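Local coordinates for hypothetical protein (Bacteroides caccae, PDB 4M8R) that is of unknown function but joins an N-terminal Ig-like domain to a WD40-like beta-propeller domain, at residues 68-73 / 78-83; 91-96 / 100-105; 305-310 / 359-364. One frame throughout, in Å; residues are numbered along the deposited sequence.

Contact 1: 68-73 / 78-83; sequences EIVERH and SIRMPY. With PO4 (phosphate ion), chain F.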
loop_
_atom_site.group_PDB
_atom_site.type_symbol
_atom_site.label_atom_id
_atom_site.label_comp_id
_atom_site.label_asym_id
_atom_site.label_seq_id
_atom_site.Cartn_x
_atom_site.Cartn_y
_atom_site.Cartn_z
ATOM N N GLU A 68 13.947 26.387 -11.368
ATOM C CA GLU A 68 15.340 26.796 -11.491
ATOM C C GLU A 68 15.403 28.067 -12.344
ATOM O O GLU A 68 14.895 28.098 -13.465
ATOM C CB GLU A 68 16.188 25.689 -12.117
ATOM C CG GLU A 68 17.686 25.966 -12.108
ATOM C CD GLU A 68 18.480 24.963 -12.931
ATOM O OE1 GLU A 68 17.982 23.837 -13.162
ATOM O OE2 GLU A 68 19.605 25.304 -13.359
ATOM N N ILE A 69 16.019 29.111 -11.795
ATOM C CA ILE A 69 16.180 30.380 -12.497
ATOM C C ILE A 69 17.557 30.427 -13.145
ATOM O O ILE A 69 18.563 30.353 -12.454
ATOM C CB ILE A 69 16.020 31.565 -11.534
ATOM C CG1 ILE A 69 14.605 31.563 -10.960
ATOM C CG2 ILE A 69 16.306 32.883 -12.251
ATOM C CD1 ILE A 69 14.434 32.433 -9.736
ATOM N N VAL A 70 17.590 30.565 -14.468
ATOM C CA VAL A 70 18.839 30.518 -15.231
ATOM C C VAL A 70 19.437 31.914 -15.431
ATOM O O VAL A 70 20.631 32.099 -15.253
ATOM C CB VAL A 70 18.610 29.841 -16.605
ATOM C CG1 VAL A 70 19.887 29.830 -17.440
ATOM C CG2 VAL A 70 18.094 28.423 -16.404
ATOM N N GLU A 71 18.607 32.876 -15.822
ATOM C CA GLU A 71 19.030 34.265 -16.029
ATOM C C GLU A 71 18.101 35.165 -15.249
ATOM O O GLU A 71 16.942 34.827 -15.028
ATOM C CB GLU A 71 18.958 34.664 -17.510
ATOM C CG GLU A 71 19.850 33.861 -18.447
ATOM C CD GLU A 71 21.330 34.136 -18.250
ATOM O OE1 GLU A 71 21.687 35.278 -17.882
ATOM O OE2 GLU A 71 22.138 33.206 -18.473
ATOM N N ARG A 72 18.605 36.326 -14.855
ATOM C CA ARG A 72 17.853 37.229 -13.999
ATOM C C ARG A 72 18.203 38.685 -14.309
ATOM O O ARG A 72 19.377 39.054 -14.295
ATOM C CB ARG A 72 18.161 36.899 -12.537
ATOM C CG ARG A 72 17.298 37.621 -11.518
ATOM C CD ARG A 72 17.913 37.510 -10.135
ATOM N NE ARG A 72 17.903 36.137 -9.625
ATOM C CZ ARG A 72 16.895 35.574 -8.958
ATOM N NH1 ARG A 72 15.771 36.250 -8.714
ATOM N NH2 ARG A 72 17.008 34.315 -8.534
ATOM N N HIS A 73 17.182 39.490 -14.609
ATOM C CA HIS A 73 17.325 40.946 -14.747
ATOM C C HIS A 73 16.131 41.637 -14.084
ATOM O O HIS A 73 15.239 40.979 -13.542
ATOM C CB HIS A 73 17.399 41.411 -16.220
ATOM C CG HIS A 73 17.593 40.310 -17.219
ATOM N ND1 HIS A 73 16.593 39.882 -18.073
ATOM C CD2 HIS A 73 18.682 39.563 -17.512
ATOM C CE1 HIS A 73 17.059 38.908 -18.835
ATOM N NE2 HIS A 73 18.322 38.694 -18.515
ATOM N N SER A 78 14.824 34.102 -16.967
ATOM C CA SER A 78 14.752 32.835 -17.691
ATOM C C SER A 78 14.672 31.690 -16.690
ATOM O O SER A 78 15.448 31.648 -15.735
ATOM C CB SER A 78 15.992 32.644 -18.566
ATOM O OG SER A 78 16.181 33.738 -19.445
ATOM N N ILE A 79 13.741 30.765 -16.906
ATOM C CA ILE A 79 13.612 29.592 -16.039
ATOM C C ILE A 79 13.694 28.317 -16.859
ATOM O O ILE A 79 13.422 28.333 -18.055
ATOM C CB ILE A 79 12.296 29.610 -15.237
ATOM C CG1 ILE A 79 11.083 29.460 -16.158
ATOM C CG2 ILE A 79 12.201 30.898 -14.438
ATOM C CD1 ILE A 79 9.753 29.544 -15.439
ATOM N N ARG A 80 14.104 27.226 -16.218
ATOM C CA ARG A 80 14.212 25.937 -16.894
ATOM C C ARG A 80 13.008 25.071 -16.545
ATOM O O ARG A 80 12.613 25.012 -15.392
ATOM C CB ARG A 80 15.512 25.224 -16.500
ATOM C CG ARG A 80 15.895 24.111 -17.463
ATOM C CD ARG A 80 17.292 23.573 -17.205
ATOM N NE ARG A 80 18.342 24.534 -17.553
ATOM C CZ ARG A 80 18.762 24.804 -18.794
ATOM N NH1 ARG A 80 18.224 24.198 -19.853
ATOM N NH2 ARG A 80 19.732 25.700 -18.982
HETATM N N MSE A 81 12.424 24.419 -17.544
HETATM C CA MSE A 81 11.288 23.525 -17.321
HETATM C C MSE A 81 11.824 22.189 -16.867
HETATM O O MSE A 81 12.783 21.670 -17.440
HETATM C CB MSE A 81 10.454 23.363 -18.593
HETATM C CG MSE A 81 9.911 24.685 -19.149
HETATM SE SE MSE A 81 8.867 25.679 -17.805
HETATM C CE MSE A 81 7.431 24.378 -17.500
ATOM N N PRO A 82 11.221 21.612 -15.816
ATOM C CA PRO A 82 11.743 20.382 -15.225
ATOM C C PRO A 82 11.353 19.080 -15.927
ATOM O O PRO A 82 10.333 19.010 -16.619
ATOM C CB PRO A 82 11.127 20.394 -13.829
ATOM C CG PRO A 82 9.831 21.100 -14.005
ATOM C CD PRO A 82 10.091 22.156 -15.037
ATOM N N TYR A 83 12.187 18.065 -15.718
ATOM C CA TYR A 83 11.887 16.687 -16.093
ATOM C C TYR A 83 11.115 16.003 -14.971
ATOM O O TYR A 83 10.875 16.602 -13.926
ATOM C CB TYR A 83 13.189 15.917 -16.358
ATOM C CG TYR A 83 13.920 16.345 -17.610
ATOM C CD1 TYR A 83 14.809 17.413 -17.591
ATOM C CD2 TYR A 83 13.724 15.672 -18.812
ATOM C CE1 TYR A 83 15.476 17.809 -18.741
ATOM C CE2 TYR A 83 14.388 16.053 -19.960
ATOM C CZ TYR A 83 15.265 17.121 -19.921
ATOM O OH TYR A 83 15.919 17.497 -21.077
HETATM P P PO4 F . 18.133 32.850 -22.867
HETATM O O1 PO4 F . 17.919 34.166 -23.584
HETATM O O2 PO4 F . 17.053 31.869 -23.265
HETATM O O3 PO4 F . 19.466 32.254 -23.258
HETATM O O4 PO4 F . 18.091 33.095 -21.373
HETATM O O HOH W 1 13.097 24.036 -12.888
#
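Ser78 OG stands anti to its own carbonyl carbon, beside the backbone N (chi1 -55°), which sets it next to Glu71 of the paired strand, 3.5 Å from Glu71 CB. The corresponding torsion of Glu71 (chi1 -61°) puts its CG near a phosphate ion, 3.5 Å from O4, before the carboxylate bends away at chi2. The Ser78 hydroxyl donates to the same oxygen (OG to O4, 2.8 Å); the ion, probably from the crystallisation liquor, is also held by His32 NE2. On the same face Glu68 and Arg80 run alongside each other, but their charged ends stop short of a salt bridge, with Glu68 OE2 4.4 Å from Arg80 NE. One methyl of Val70, CG2, lies against Arg80, 4.1 Å from NE.

The backbones pair as an antiparallel hairpin. Ser78 O takes the N-H of Val70 (N to O, 2.7 Å) and, weakly, that of Glu71 (N to O, 3.4 Å), the signature of a classic beta bulge; Ser78 N returns a bond to Glu71 O. Nearer the open end, Arg80 N bonds to Glu68 O, and a water links Glu68 N to Arg80 O. Backbone bonds therefore carry this pairing, while Glu68 and Arg80 probably add a modest electrostatic attraction.

Contact 2: 91-96 / 100-105; sequences EIFLNR and RMSLGK. With PO4 (phosphate ion), chain D.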
loop_
_atom_site.group_PDB
_atom_site.type_symbol
_atom_site.label_atom_id
_atom_site.label_comp_id
_atom_site.label_asym_id
_atom_site.label_seq_id
_atom_site.Cartn_x
_atom_site.Cartn_y
_atom_site.Cartn_z
ATOM N N GLU A 91 1.124 26.136 -14.297
ATOM C CA GLU A 91 0.927 27.549 -14.022
ATOM C C GLU A 91 2.171 28.083 -13.329
ATOM O O GLU A 91 2.682 27.462 -12.391
ATOM C CB GLU A 91 -0.305 27.782 -13.155
ATOM C CG GLU A 91 -0.652 29.257 -13.003
ATOM C CD GLU A 91 -2.073 29.504 -12.532
ATOM O OE1 GLU A 91 -2.755 28.544 -12.102
ATOM O OE2 GLU A 91 -2.504 30.677 -12.585
ATOM N N ILE A 92 2.645 29.232 -13.810
ATOM C CA ILE A 92 3.907 29.821 -13.385
ATOM C C ILE A 92 3.635 31.056 -12.535
ATOM O O ILE A 92 2.959 31.985 -12.982
ATOM C CB ILE A 92 4.758 30.197 -14.612
ATOM C CG1 ILE A 92 5.018 28.953 -15.462
ATOM C CG2 ILE A 92 6.083 30.820 -14.195
ATOM C CD1 ILE A 92 5.603 29.249 -16.823
ATOM N N PHE A 93 4.164 31.055 -11.312
ATOM C CA PHE A 93 3.917 32.120 -10.344
ATOM C C PHE A 93 5.196 32.855 -9.967
ATOM O O PHE A 93 6.226 32.230 -9.721
ATOM C CB PHE A 93 3.329 31.535 -9.056
ATOM C CG PHE A 93 1.991 30.889 -9.231
ATOM C CD1 PHE A 93 0.828 31.635 -9.118
ATOM C CD2 PHE A 93 1.890 29.530 -9.484
ATOM C CE1 PHE A 93 -0.409 31.039 -9.267
ATOM C CE2 PHE A 93 0.654 28.927 -9.636
ATOM C CZ PHE A 93 -0.497 29.682 -9.528
ATOM N N LEU A 94 5.117 34.178 -9.885
ATOM C CA LEU A 94 6.180 34.965 -9.270
ATOM C C LEU A 94 5.993 34.924 -7.757
ATOM O O LEU A 94 4.903 35.194 -7.261
ATOM C CB LEU A 94 6.131 36.412 -9.746
ATOM C CG LEU A 94 7.286 37.299 -9.274
ATOM C CD1 LEU A 94 8.614 36.781 -9.797
ATOM C CD2 LEU A 94 7.060 38.738 -9.713
ATOM N N ASN A 95 7.055 34.585 -7.034
ATOM C CA ASN A 95 7.002 34.453 -5.578
ATOM C C ASN A 95 7.928 35.473 -4.926
ATOM O O ASN A 95 9.148 35.335 -4.992
ATOM C CB ASN A 95 7.391 33.021 -5.173
ATOM C CG ASN A 95 7.287 32.773 -3.676
ATOM O OD1 ASN A 95 6.809 33.617 -2.918
ATOM N ND2 ASN A 95 7.743 31.602 -3.243
ATOM N N ARG A 96 7.341 36.503 -4.318
ATOM C CA ARG A 96 8.098 37.507 -3.578
ATOM C C ARG A 96 7.804 37.364 -2.087
ATOM O O ARG A 96 6.826 37.922 -1.588
ATOM C CB ARG A 96 7.759 38.923 -4.081
ATOM C CG ARG A 96 8.438 40.051 -3.304
ATOM C CD ARG A 96 9.130 41.058 -4.206
ATOM N NE ARG A 96 8.209 41.998 -4.846
ATOM C CZ ARG A 96 8.125 42.247 -6.154
ATOM N NH1 ARG A 96 8.902 41.631 -7.040
ATOM N NH2 ARG A 96 7.242 43.138 -6.582
ATOM N N ARG A 100 2.295 35.719 -3.963
ATOM C CA ARG A 100 2.368 35.048 -5.263
ATOM C C ARG A 100 1.510 35.771 -6.303
ATOM O O ARG A 100 0.447 36.304 -5.981
ATOM C CB ARG A 100 1.937 33.581 -5.155
ATOM C CG ARG A 100 3.005 32.681 -4.561
ATOM C CD ARG A 100 2.643 31.205 -4.624
ATOM N NE ARG A 100 3.742 30.368 -4.125
ATOM C CZ ARG A 100 4.026 30.148 -2.836
ATOM N NH1 ARG A 100 3.295 30.691 -1.861
ATOM N NH2 ARG A 100 5.061 29.372 -2.515
HETATM N N MSE A 101 2.002 35.804 -7.540
HETATM C CA MSE A 101 1.265 36.383 -8.665
HETATM C C MSE A 101 1.395 35.450 -9.832
HETATM O O MSE A 101 2.496 35.005 -10.155
HETATM C CB MSE A 101 1.832 37.750 -9.050
HETATM C CG MSE A 101 0.899 38.522 -9.977
HETATM SE SE MSE A 101 1.793 40.128 -10.703
HETATM C CE MSE A 101 0.883 40.145 -12.452
ATOM N N SER A 102 0.271 35.153 -10.476
ATOM C CA SER A 102 0.266 34.298 -11.651
ATOM C C SER A 102 0.795 35.066 -12.850
ATOM O O SER A 102 0.324 36.165 -13.139
ATOM C CB SER A 102 -1.144 33.802 -11.951
ATOM O OG SER A 102 -1.124 32.911 -13.050
ATOM N N LEU A 103 1.774 34.488 -13.538
ATOM C CA LEU A 103 2.359 35.110 -14.720
ATOM C C LEU A 103 1.776 34.525 -15.995
ATOM O O LEU A 103 1.642 35.224 -16.996
ATOM C CB LEU A 103 3.873 34.919 -14.718
ATOM C CG LEU A 103 4.618 35.571 -13.552
ATOM C CD1 LEU A 103 6.053 35.064 -13.511
ATOM C CD2 LEU A 103 4.586 37.089 -13.639
ATOM N N GLY A 104 1.449 33.235 -15.967
ATOM C CA GLY A 104 0.888 32.565 -17.133
ATOM C C GLY A 104 0.924 31.056 -17.027
ATOM O O GLY A 104 1.338 30.505 -16.006
ATOM N N LYS A 105 0.502 30.394 -18.098
ATOM C CA LYS A 105 0.414 28.942 -18.134
ATOM C C LYS A 105 1.089 28.394 -19.374
ATOM O O LYS A 105 1.127 29.052 -20.412
ATOM C CB LYS A 105 -1.044 28.512 -18.150
ATOM C CG LYS A 105 -1.865 29.076 -17.005
ATOM C CD LYS A 105 -3.332 28.710 -17.142
ATOM C CE LYS A 105 -3.977 29.408 -18.327
ATOM N NZ LYS A 105 -5.442 29.164 -18.376
HETATM P P PO4 D . -7.318 29.597 -15.616
HETATM O O1 PO4 D . -6.576 30.078 -14.392
HETATM O O2 PO4 D . -6.771 28.274 -16.097
HETATM O O3 PO4 D . -8.786 29.423 -15.314
HETATM O O4 PO4 D . -7.121 30.632 -16.692
#
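Asn95 lies over one face of the Arg100 guanidinium, its CG 4.1 Å above that plane and displaced to the rim, the amide inclined at 30° to it. The guanidinium is held mainly by a salt bridge from NE to Asp45 on strand 43-50, and its NH1 also bonds to Thr233 O of the second subunit. The Phe93 ring leans obliquely on the backbone of the partner strand, with CD1 3.7 Å from Ser102 CA, and meets Phe191 of the second subunit edge-to-face.

Next to this ring, the extended Glu91 side chain reaches diagonally to Ser102, whose OG donates to the anti lone pair of Glu91 OE2 (2.7 Å). Ser102 OG stands anti to its own backbone N (chi1 -177°), which directs it to this carboxylate, and Glu91 OE1 accepts from Asn238 of the second subunit. Farther along, Lys105 NZ grips two oxygens of a phosphate, O2 and O4, each at 2.8 Å; Arg89, and Arg213 and Asn238 of the second subunit, also hydrogen-bond to this anion, which probably comes from the crystallisation liquor.

On the other face Leu103 CD1 packs on Leu94 CB (4.0 Å) and more loosely on Ile92 CG2, in a layer continued by Val18 and Ile33. Leu103 N bonds to Ile92 O (2.8 Å) and Ile92 N to Gly104 O (2.9 Å), so two residues face one. This is a classic beta bulge in an antiparallel hairpin, consistent with an Ig-like beta domain that has one hairpin face in its core and the other against a second subunit.

Contact 3: 305-310 / 359-364; sequences IPFYFG and EPFAQL. With EDO (1,2-ethanediol), chain H.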
loop_
_atom_site.group_PDB
_atom_site.type_symbol
_atom_site.label_atom_id
_atom_site.label_comp_id
_atom_site.label_asym_id
_atom_site.label_seq_id
_atom_site.Cartn_x
_atom_site.Cartn_y
_atom_site.Cartn_z
ATOM N N ILE A 305 35.213 -7.108 -2.202
ATOM C CA ILE A 305 34.071 -6.272 -2.534
ATOM C C ILE A 305 32.845 -6.794 -1.787
ATOM O O ILE A 305 32.487 -7.961 -1.936
ATOM C CB ILE A 305 33.783 -6.296 -4.047
ATOM C CG1 ILE A 305 35.050 -5.959 -4.842
ATOM C CG2 ILE A 305 32.660 -5.321 -4.391
ATOM C CD1 ILE A 305 34.904 -6.154 -6.339
ATOM N N PRO A 306 32.193 -5.935 -0.983
ATOM C CA PRO A 306 30.954 -6.364 -0.351
ATOM C C PRO A 306 29.812 -6.465 -1.362
ATOM O O PRO A 306 29.807 -5.745 -2.360
ATOM C CB PRO A 306 30.656 -5.245 0.662
ATOM C CG PRO A 306 31.865 -4.376 0.697
ATOM C CD PRO A 306 32.541 -4.553 -0.621
ATOM N N PHE A 307 28.854 -7.347 -1.100
ATOM C CA PHE A 307 27.675 -7.457 -1.951
ATOM C C PHE A 307 26.437 -7.814 -1.148
ATOM O O PHE A 307 26.526 -8.180 0.021
ATOM C CB PHE A 307 27.897 -8.515 -3.035
ATOM C CG PHE A 307 28.069 -9.907 -2.495
ATOM C CD1 PHE A 307 26.963 -10.687 -2.188
ATOM C CD2 PHE A 307 29.331 -10.437 -2.292
ATOM C CE1 PHE A 307 27.117 -11.968 -1.687
ATOM C CE2 PHE A 307 29.490 -11.719 -1.796
ATOM C CZ PHE A 307 28.385 -12.485 -1.489
ATOM N N TYR A 308 25.283 -7.692 -1.793
ATOM C CA TYR A 308 24.042 -8.201 -1.236
ATOM C C TYR A 308 23.165 -8.800 -2.320
ATOM O O TYR A 308 23.251 -8.407 -3.477
ATOM C CB TYR A 308 23.278 -7.097 -0.501
ATOM C CG TYR A 308 22.594 -6.083 -1.389
ATOM C CD1 TYR A 308 23.282 -4.978 -1.885
ATOM C CD2 TYR A 308 21.245 -6.214 -1.706
ATOM C CE1 TYR A 308 22.651 -4.037 -2.683
ATOM C CE2 TYR A 308 20.603 -5.283 -2.502
ATOM C CZ TYR A 308 21.311 -4.199 -2.993
ATOM O OH TYR A 308 20.671 -3.284 -3.790
ATOM N N PHE A 309 22.339 -9.764 -1.928
ATOM C CA PHE A 309 21.235 -10.248 -2.756
ATOM C C PHE A 309 19.937 -9.702 -2.173
ATOM O O PHE A 309 19.677 -9.892 -0.993
ATOM C CB PHE A 309 21.144 -11.773 -2.708
ATOM C CG PHE A 309 22.236 -12.487 -3.445
ATOM C CD1 PHE A 309 23.439 -12.769 -2.821
ATOM C CD2 PHE A 309 22.040 -12.922 -4.749
ATOM C CE1 PHE A 309 24.440 -13.451 -3.495
ATOM C CE2 PHE A 309 23.037 -13.602 -5.428
ATOM C CZ PHE A 309 24.241 -13.868 -4.800
ATOM N N GLY A 310 19.133 -9.030 -2.989
ATOM C CA GLY A 310 17.784 -8.641 -2.588
ATOM C C GLY A 310 16.840 -9.800 -2.848
ATOM O O GLY A 310 16.631 -10.178 -3.998
ATOM N N GLU A 359 31.392 -20.641 4.267
ATOM C CA GLU A 359 32.100 -21.245 3.142
ATOM C C GLU A 359 31.481 -20.719 1.851
ATOM O O GLU A 359 30.316 -20.314 1.850
ATOM C CB GLU A 359 32.025 -22.770 3.199
ATOM C CG GLU A 359 32.879 -23.395 4.299
ATOM C CD GLU A 359 34.354 -23.518 3.940
ATOM O OE1 GLU A 359 34.765 -23.061 2.851
ATOM O OE2 GLU A 359 35.113 -24.084 4.755
ATOM N N PRO A 360 32.254 -20.696 0.749
ATOM C CA PRO A 360 31.731 -20.056 -0.459
ATOM C C PRO A 360 30.499 -20.763 -1.014
ATOM O O PRO A 360 30.394 -21.978 -0.912
ATOM C CB PRO A 360 32.894 -20.155 -1.462
ATOM C CG PRO A 360 34.080 -20.629 -0.697
ATOM C CD PRO A 360 33.569 -21.316 0.528
ATOM N N PHE A 361 29.569 -19.992 -1.569
ATOM C CA PHE A 361 28.456 -20.559 -2.334
ATOM C C PHE A 361 28.773 -20.524 -3.831
ATOM O O PHE A 361 28.071 -21.135 -4.633
ATOM C CB PHE A 361 27.137 -19.827 -2.030
ATOM C CG PHE A 361 27.145 -18.367 -2.398
ATOM C CD1 PHE A 361 26.857 -17.962 -3.693
ATOM C CD2 PHE A 361 27.420 -17.399 -1.444
ATOM C CE1 PHE A 361 26.857 -16.620 -4.032
ATOM C CE2 PHE A 361 27.423 -16.059 -1.776
ATOM C CZ PHE A 361 27.139 -15.669 -3.072
ATOM N N ALA A 362 29.818 -19.782 -4.197
ATOM C CA ALA A 362 30.303 -19.722 -5.571
ATOM C C ALA A 362 31.786 -19.371 -5.568
ATOM O O ALA A 362 32.235 -18.542 -4.776
ATOM C CB ALA A 362 29.519 -18.694 -6.369
ATOM N N GLN A 363 32.533 -20.011 -6.462
ATOM C CA GLN A 363 33.985 -19.872 -6.537
ATOM C C GLN A 363 34.368 -19.899 -8.011
ATOM O O GLN A 363 33.924 -20.776 -8.749
ATOM C CB GLN A 363 34.660 -21.023 -5.770
ATOM C CG GLN A 363 36.125 -21.316 -6.121
ATOM C CD GLN A 363 37.128 -20.752 -5.124
ATOM O OE1 GLN A 363 37.045 -21.027 -3.924
ATOM N NE2 GLN A 363 38.096 -19.980 -5.620
ATOM N N LEU A 364 35.180 -18.937 -8.438
ATOM C CA LEU A 364 35.639 -18.884 -9.825
ATOM C C LEU A 364 37.155 -18.778 -9.894
ATOM O O LEU A 364 37.712 -17.693 -9.723
ATOM C CB LEU A 364 34.992 -17.704 -10.542
ATOM C CG LEU A 364 33.473 -17.823 -10.664
ATOM C CD1 LEU A 364 32.885 -16.493 -11.083
ATOM C CD2 LEU A 364 33.084 -18.918 -11.648
HETATM C C1 EDO H . 27.501 -4.458 -4.181
HETATM O O1 EDO H . 27.847 -3.200 -4.767
HETATM C C2 EDO H . 26.109 -4.844 -4.658
HETATM O O2 EDO H . 25.740 -6.152 -4.199
#
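Phe361 comes from the direction opposite to Phe307 and Phe309 and brings the outer end of its ring up against the outer ends of both. Against Phe307 the meeting is rim to rim: the centroids are 6.0 Å apart, the planes stand at 77°, and neither ring lies over the face of the other. Phe307 CZ approaches the edge of the Phe361 ring, 3.7 Å from CE2. Phe309 meets it obliquely, with centroids 5.6 Å apart and planes at 67°; here Phe361 CZ sits near the plane of the Phe309 ring, 3.5 Å from CE1. With CG of Phe361 between its backbone N and carbonyl carbon (chi1 62°), the ring extends across the sheet to both partners. The contact is wholly apolar and is made by the far ends of the rings, since the backbones are well separated, Phe309 CA and Phe361 CA lying 12.6 Å apart.

Behind Phe307, a molecule of 1,2-ethanediol, probably from the crystallisation liquor, accepts the backbone N-H of Tyr308 (N to O2, 2.9 Å).

Strands 303-310 and 355-364 are the two outer strands of a four-stranded antiparallel sheet, consistent with one blade of the propeller, and the rings bridge over the two strands between them. Leu345 of strand 340-348 touches both Phe307 and Phe361. Trp400 meets Phe309 and Phe361 edge-to-face, and Ile372 and Phe398 come from the next sheet, so the cluster fills an interface between successive sheets.

How the contacts relate
Contacts 1, 2 and 3 follow one another along the chain without overlap. Contacts 1 and 2 are two hairpins of the Ig-like N-terminal domain, 13 Å apart between centres and reaching the same sheet, where strand 43-50 lies between strands 60-72 and 88-96. They touch directly, Ile79 CD1 lying 4.1 Å from Ile92 CG2, and so contribute to one hydrophobic core. Contact 3 belongs to the WD40-like domain on the opposite side of the chain's centre; its centre is about 47 Å from that of contact 1 and 54 Å from that of contact 2. The set thus samples two domains of the chain, hairpin pairing in one and ring packing across a blade-like sheet in the other.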